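Local coordinates for protein endoglucanase E (Clostridium thermocellum, PDB 2WAO) that probably deacetylates plant cell-wall polysaccharides through its C-terminal family 2 carbohydrate esterase domain, which also binds cello-oligosaccharide chains, at residues Thr95-Gly100 with Thr199-Gly204; Tyr155-Ala160 with Ala170-Trp175. All coordinates share one frame; numbering follows the deposited sequence. Where two conformers were deposited one is given.

Contact 1 (Thr95-Gly100 with Thr199-Gly204)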
loop_
_atom_site.group_PDB
_atom_site.type_symbol
_atom_site.label_atom_id
_atom_site.label_comp_id
_atom_site.label_asym_id
_atom_site.label_seq_id
_atom_site.Cartn_x
_atom_site.Cartn_y
_atom_site.Cartn_z
ATOM N N THR A 95 9.082 -1.901 -1.134
ATOM C CA THR A 95 8.749 -3.082 -1.922
ATOM C C THR A 95 7.616 -3.915 -1.314
ATOM O O THR A 95 7.329 -3.870 -0.106
ATOM C CB THR A 95 10.000 -3.967 -2.074
ATOM O OG1 THR A 95 10.714 -3.941 -0.830
ATOM C CG2 THR A 95 10.926 -3.418 -3.191
ATOM N N GLU A 96 6.969 -4.705 -2.151
ATOM C CA GLU A 96 5.752 -5.409 -1.740
ATOM C C GLU A 96 6.004 -6.721 -0.984
ATOM O O GLU A 96 7.154 -7.210 -0.854
ATOM C CB GLU A 96 4.879 -5.660 -2.960
ATOM C CG GLU A 96 5.597 -6.557 -4.014
ATOM C CD GLU A 96 4.736 -6.739 -5.239
ATOM O OE1 GLU A 96 3.776 -7.548 -5.187
ATOM O OE2 GLU A 96 5.016 -6.024 -6.251
ATOM N N ALA A 97 4.908 -7.282 -0.502
ATOM C CA ALA A 97 4.940 -8.452 0.390
ATOM C C ALA A 97 5.559 -9.648 -0.327
ATOM O O ALA A 97 6.312 -10.451 0.287
ATOM C CB ALA A 97 3.517 -8.759 0.878
ATOM N N SER A 98 5.295 -9.759 -1.627
ATOM C CA SER A 98 5.835 -10.914 -2.372
ATOM C C SER A 98 7.379 -10.939 -2.409
ATOM O O SER A 98 7.973 -11.988 -2.692
ATOM C CB SER A 98 5.268 -11.004 -3.795
ATOM O OG SER A 98 5.743 -9.937 -4.581
ATOM N N LEU A 99 8.042 -9.820 -2.137
ATOM C CA LEU A 99 9.513 -9.803 -2.126
ATOM C C LEU A 99 10.126 -10.196 -0.756
ATOM O O LEU A 99 11.352 -10.202 -0.592
ATOM C CB LEU A 99 10.059 -8.453 -2.578
ATOM C CG LEU A 99 9.822 -8.184 -4.048
ATOM C CD1 LEU A 99 9.927 -6.701 -4.368
ATOM C CD2 LEU A 99 10.788 -9.037 -4.950
ATOM N N GLY A 100 9.282 -10.497 0.221
ATOM C CA GLY A 100 9.772 -11.175 1.411
ATOM C C GLY A 100 9.428 -10.437 2.675
ATOM O O GLY A 100 9.243 -9.228 2.668
ATOM N N THR A 199 -1.268 -10.982 8.297
ATOM C CA THR A 199 -0.152 -10.083 8.630
ATOM C C THR A 199 1.023 -10.444 7.737
ATOM O O THR A 199 1.608 -9.576 7.093
ATOM C CB THR A 199 0.277 -10.239 10.103
ATOM O OG1 THR A 199 -0.859 -9.974 10.928
ATOM C CG2 THR A 199 1.387 -9.257 10.438
ATOM N N LEU A 200 1.373 -11.733 7.738
ATOM C CA LEU A 200 2.481 -12.229 6.932
ATOM C C LEU A 200 1.893 -13.302 6.027
ATOM O O LEU A 200 1.688 -14.438 6.449
ATOM C CB LEU A 200 3.612 -12.774 7.809
ATOM C CG LEU A 200 4.086 -11.905 8.990
ATOM C CD1 LEU A 200 5.038 -12.723 9.870
ATOM C CD2 LEU A 200 4.723 -10.608 8.495
ATOM N N PRO A 201 1.534 -12.901 4.793
ATOM C CA PRO A 201 0.772 -13.781 3.917
ATOM C C PRO A 201 1.504 -15.060 3.521
ATOM O O PRO A 201 0.856 -16.063 3.219
ATOM C CB PRO A 201 0.449 -12.888 2.691
ATOM C CG PRO A 201 1.323 -11.700 2.777
ATOM C CD PRO A 201 1.750 -11.548 4.213
ATOM N N TYR A 202 2.837 -15.060 3.525
ATOM C CA TYR A 202 3.572 -16.276 3.111
ATOM C C TYR A 202 3.601 -17.325 4.205
ATOM O O TYR A 202 3.732 -18.515 3.930
ATOM C CB TYR A 202 5.037 -15.963 2.778
ATOM C CG TYR A 202 5.289 -15.506 1.369
ATOM C CD1 TYR A 202 4.596 -16.060 0.304
ATOM C CD2 TYR A 202 6.255 -14.539 1.099
ATOM C CE1 TYR A 202 4.824 -15.643 -1.016
ATOM C CE2 TYR A 202 6.502 -14.120 -0.222
ATOM C CZ TYR A 202 5.775 -14.697 -1.265
ATOM O OH TYR A 202 5.987 -14.282 -2.556
ATOM N N SER A 203 3.513 -16.871 5.452
ATOM C CA SER A 203 3.714 -17.766 6.575
ATOM C C SER A 203 2.489 -18.019 7.437
ATOM O O SER A 203 2.563 -18.702 8.474
ATOM C CB SER A 203 4.930 -17.335 7.398
ATOM O OG SER A 203 4.697 -16.103 8.020
ATOM N N GLY A 204 1.356 -17.488 7.010
ATOM C CA GLY A 204 0.086 -17.832 7.653
ATOM C C GLY A 204 -0.175 -17.158 8.992
ATOM O O GLY A 204 -0.932 -17.693 9.799
#
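Tyr-202 reaches across to the short 3-10 turn Ala-97 to Leu-99, bringing the phenol end of its side chain up to the backbone of Ser-98. The Ser-98 carbonyl O sits at the ring edge, in its plane, 3.0 Å from Tyr-202 OH. A hydrogen bond donated by the hydroxyl to this oxygen is possible but not settled, because the same proton has another acceptor within reach. The ring carbon next to the hydroxyl-bearing carbon, Tyr-202 CE2, also lies 3.7 Å from Ala-97 O, and that oxygen approaches obliquely. With CG anti to its own carbonyl carbon (chi1 -86°), the tyrosine is thrown out toward the turn, and a chi2 of -38° sets the ring well away from the usual perpendicular.

Ser-98 offers its backbone and its CB rather than its hydroxyl: CB comes 3.6 Å from Tyr-202 OH. Beside this polar meeting is a small apolar one, where the ring of Pro-201 leads with CG and meets Ala-97 CB at 4.1 Å. The turn itself is held by Leu-99 N to Glu-96 O and Gly-100 N to Ala-97 O.

Glu-96 OE2 is hydrogen-bonded to Ser-176 OG, a residue of the glycan pocket, and the side chain of Ser-98 comes within about 5 Å of a bound glucose unit. In the fold, residues 95-100 link strands 85-93 and 102-108 of the N-terminal beta domain. They face the loop between helix 192-195 and strand 205-206 of the esterase domain, making this a bridge between the two.

Contact 2 (Tyr155-Ala160 with Ala170-Trp175)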
loop_
_atom_site.group_PDB
_atom_site.type_symbol
_atom_site.label_atom_id
_atom_site.label_comp_id
_atom_site.label_asym_id
_atom_site.label_seq_id
_atom_site.Cartn_x
_atom_site.Cartn_y
_atom_site.Cartn_z
ATOM N N TYR A 155 6.300 4.593 -1.536
ATOM C CA TYR A 155 6.230 5.925 -0.886
ATOM C C TYR A 155 5.589 6.930 -1.848
ATOM O O TYR A 155 4.972 7.900 -1.402
ATOM C CB TYR A 155 7.634 6.437 -0.491
ATOM C CG TYR A 155 7.617 7.678 0.414
ATOM C CD1 TYR A 155 7.275 7.560 1.767
ATOM C CD2 TYR A 155 7.932 8.952 -0.098
ATOM C CE1 TYR A 155 7.279 8.662 2.599
ATOM C CE2 TYR A 155 7.934 10.075 0.726
ATOM C CZ TYR A 155 7.622 9.909 2.074
ATOM O OH TYR A 155 7.622 10.994 2.896
ATOM N N MET A 156 5.744 6.700 -3.164
ATOM C CA MET A 156 5.162 7.595 -4.191
ATOM C C MET A 156 3.972 6.907 -4.933
ATOM O O MET A 156 3.671 7.204 -6.101
ATOM C CB MET A 156 6.230 8.141 -5.139
ATOM C CG MET A 156 7.239 9.105 -4.451
ATOM S SD MET A 156 6.406 10.524 -3.685
ATOM C CE MET A 156 5.915 11.436 -5.136
ATOM N N SER A 157 3.327 5.947 -4.244
ATOM C CA SER A 157 2.058 5.396 -4.739
ATOM C C SER A 157 0.957 6.426 -4.511
ATOM O O SER A 157 1.051 7.288 -3.608
ATOM C CB SER A 157 1.692 4.110 -4.009
ATOM O OG SER A 157 1.262 4.392 -2.691
ATOM N N TYR A 158 -0.090 6.351 -5.330
ATOM C CA TYR A 158 -1.248 7.258 -5.116
ATOM C C TYR A 158 -1.757 7.092 -3.688
ATOM O O TYR A 158 -2.275 8.064 -3.098
ATOM C CB TYR A 158 -2.380 6.983 -6.103
ATOM C CG TYR A 158 -3.113 5.701 -5.830
ATOM C CD1 TYR A 158 -4.329 5.709 -5.122
ATOM C CD2 TYR A 158 -2.578 4.459 -6.240
ATOM C CE1 TYR A 158 -4.991 4.542 -4.829
ATOM C CE2 TYR A 158 -3.246 3.257 -5.950
ATOM C CZ TYR A 158 -4.447 3.321 -5.257
ATOM O OH TYR A 158 -5.132 2.193 -4.919
ATOM N N ALA A 159 -1.680 5.871 -3.153
ATOM C CA ALA A 159 -2.169 5.584 -1.820
ATOM C C ALA A 159 -1.364 6.332 -0.735
ATOM O O ALA A 159 -1.937 6.983 0.170
ATOM C CB ALA A 159 -2.134 4.090 -1.578
ATOM N N ALA A 160 -0.023 6.279 -0.829
ATOM C CA ALA A 160 0.810 6.945 0.181
ATOM C C ALA A 160 0.686 8.459 0.084
ATOM O O ALA A 160 0.663 9.184 1.100
ATOM C CB ALA A 160 2.265 6.555 0.014
ATOM N N ALA A 170 -1.758 4.828 6.669
ATOM C CA ALA A 170 -2.330 3.931 5.657
ATOM C C ALA A 170 -1.711 2.553 5.795
ATOM O O ALA A 170 -0.500 2.436 6.039
ATOM C CB ALA A 170 -2.136 4.487 4.259
ATOM N N ASN A 171 -2.559 1.523 5.736
ATOM C CA ASN A 171 -2.097 0.153 5.554
ATOM C C ASN A 171 -2.368 -0.244 4.072
ATOM O O ASN A 171 -3.483 -0.066 3.566
ATOM C CB ASN A 171 -2.721 -0.812 6.558
ATOM C CG ASN A 171 -2.236 -0.576 8.006
ATOM O OD1 ASN A 171 -1.345 0.272 8.281
ATOM N ND2 ASN A 171 -2.820 -1.320 8.933
ATOM N N MET A 172 -1.334 -0.746 3.388
ATOM C CA MET A 172 -1.432 -1.050 1.956
ATOM C C MET A 172 -1.449 -2.557 1.707
ATOM O O MET A 172 -0.396 -3.207 1.575
ATOM C CB MET A 172 -0.322 -0.349 1.141
ATOM C CG MET A 172 -0.325 1.182 1.240
ATOM S SD MET A 172 1.176 1.991 0.606
ATOM C CE MET A 172 1.066 1.764 -1.188
ATOM N N ILE A 173 -2.660 -3.094 1.620
ATOM C CA ILE A 173 -2.848 -4.533 1.516
ATOM C C ILE A 173 -2.949 -4.871 0.034
ATOM O O ILE A 173 -4.045 -4.943 -0.539
ATOM C CB ILE A 173 -4.046 -5.029 2.380
ATOM C CG1 ILE A 173 -3.914 -4.489 3.827
ATOM C CG2 ILE A 173 -4.076 -6.548 2.337
ATOM C CD1 ILE A 173 -2.510 -4.747 4.480
ATOM N N ALA A 174 -1.777 -5.051 -0.587
ATOM C CA ALA A 174 -1.728 -5.089 -2.061
ATOM C C ALA A 174 -0.700 -6.117 -2.499
ATOM O O ALA A 174 0.320 -6.311 -1.850
ATOM C CB ALA A 174 -1.406 -3.728 -2.593
ATOM N N TRP A 175 -0.973 -6.742 -3.624
ATOM C CA TRP A 175 -0.125 -7.849 -4.120
ATOM C C TRP A 175 -0.141 -7.762 -5.629
ATOM O O TRP A 175 -1.223 -7.800 -6.242
ATOM C CB TRP A 175 -0.744 -9.178 -3.662
ATOM C CG TRP A 175 0.174 -10.358 -3.864
ATOM C CD1 TRP A 175 0.417 -11.009 -5.042
ATOM C CD2 TRP A 175 0.919 -11.041 -2.848
ATOM N NE1 TRP A 175 1.297 -12.069 -4.818
ATOM C CE2 TRP A 175 1.606 -12.110 -3.479
ATOM C CE3 TRP A 175 1.087 -10.840 -1.446
ATOM C CZ2 TRP A 175 2.475 -12.983 -2.767
ATOM C CZ3 TRP A 175 1.939 -11.712 -0.737
ATOM C CH2 TRP A 175 2.609 -12.785 -1.401
#
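Ala-159 CB lies over one face of the Tyr-158 ring, 4.3 Å above the plane and over its centre, and also touches Met-172 CE. The Tyr-158 ring itself does not meet residues 170-175; its side chain extends toward helices 131-134 and 313-331 and touches Ile-132, Thr-133, Met-319 and Leu-323. Tyr-155 has a cation-pi contact with Arg-164 and an edge-to-face contact with Trp-92. This is the helix-to-sheet layer of an SGNH (GDSL-type) hydrolase fold. Helix 158-165 leads into strand 168-174, an outermost strand of the five-stranded parallel sheet, and its first turn lies over that strand.

On the strand side, Met-172 supplies most of the share. In the conformer given, its CG is anti to the carbonyl carbon, chi2 continues extended at 167°, and the bend at chi3 (71°) turns the terminal methyl CE toward the helix start. There CE meets Ala-159 CB at 4.0 Å, an apolar touch. It also approaches Ser-157, but both Met-172 and Ser-157 were modelled in two conformers, so the 3.0 Å from Ser-157 OG to Met-172 CE is doubtful and carries no weight. No hydrogen bond joins the two segments.

Phe-127 of the neighbouring strand 123-129 also touches Ala-159 and Ala-170. Tyr-158 N is hydrogen-bonded to His-316 ND1, tying the first residue of the helix to helix 313-331. Ser-157 is the N-cap: its OG accepts from Ala-160 N at 2.9 Å with an N-H...O angle of 163°, and the same hydroxyl is hydrogen-bonded to the carbonyl O of Ser-154.

How the contacts relate
The centres of the two contacts are 15 Å apart, and Trp-175, just beyond strand 168-174, joins them. Its indole packs on all four touching residues of contact 1: CZ3 is 3.6 Å from Pro-201 CG, and the Tyr-202 ring meets it edge-to-face. Along the chain the order is 95-100, 155-160, 170-175, 199-204. The centre of contact 2 lies about 2 Å from the centre of the chain, inside the esterase domain, whereas contact 1 connects that domain to the N-terminal beta domain. Trp-175 thus connects the edge of the parallel sheet to the domain interface; contact 1 is the one beside the glycan, the Ser-157 side chain of contact 2 being about 14 Å from a bound glucose.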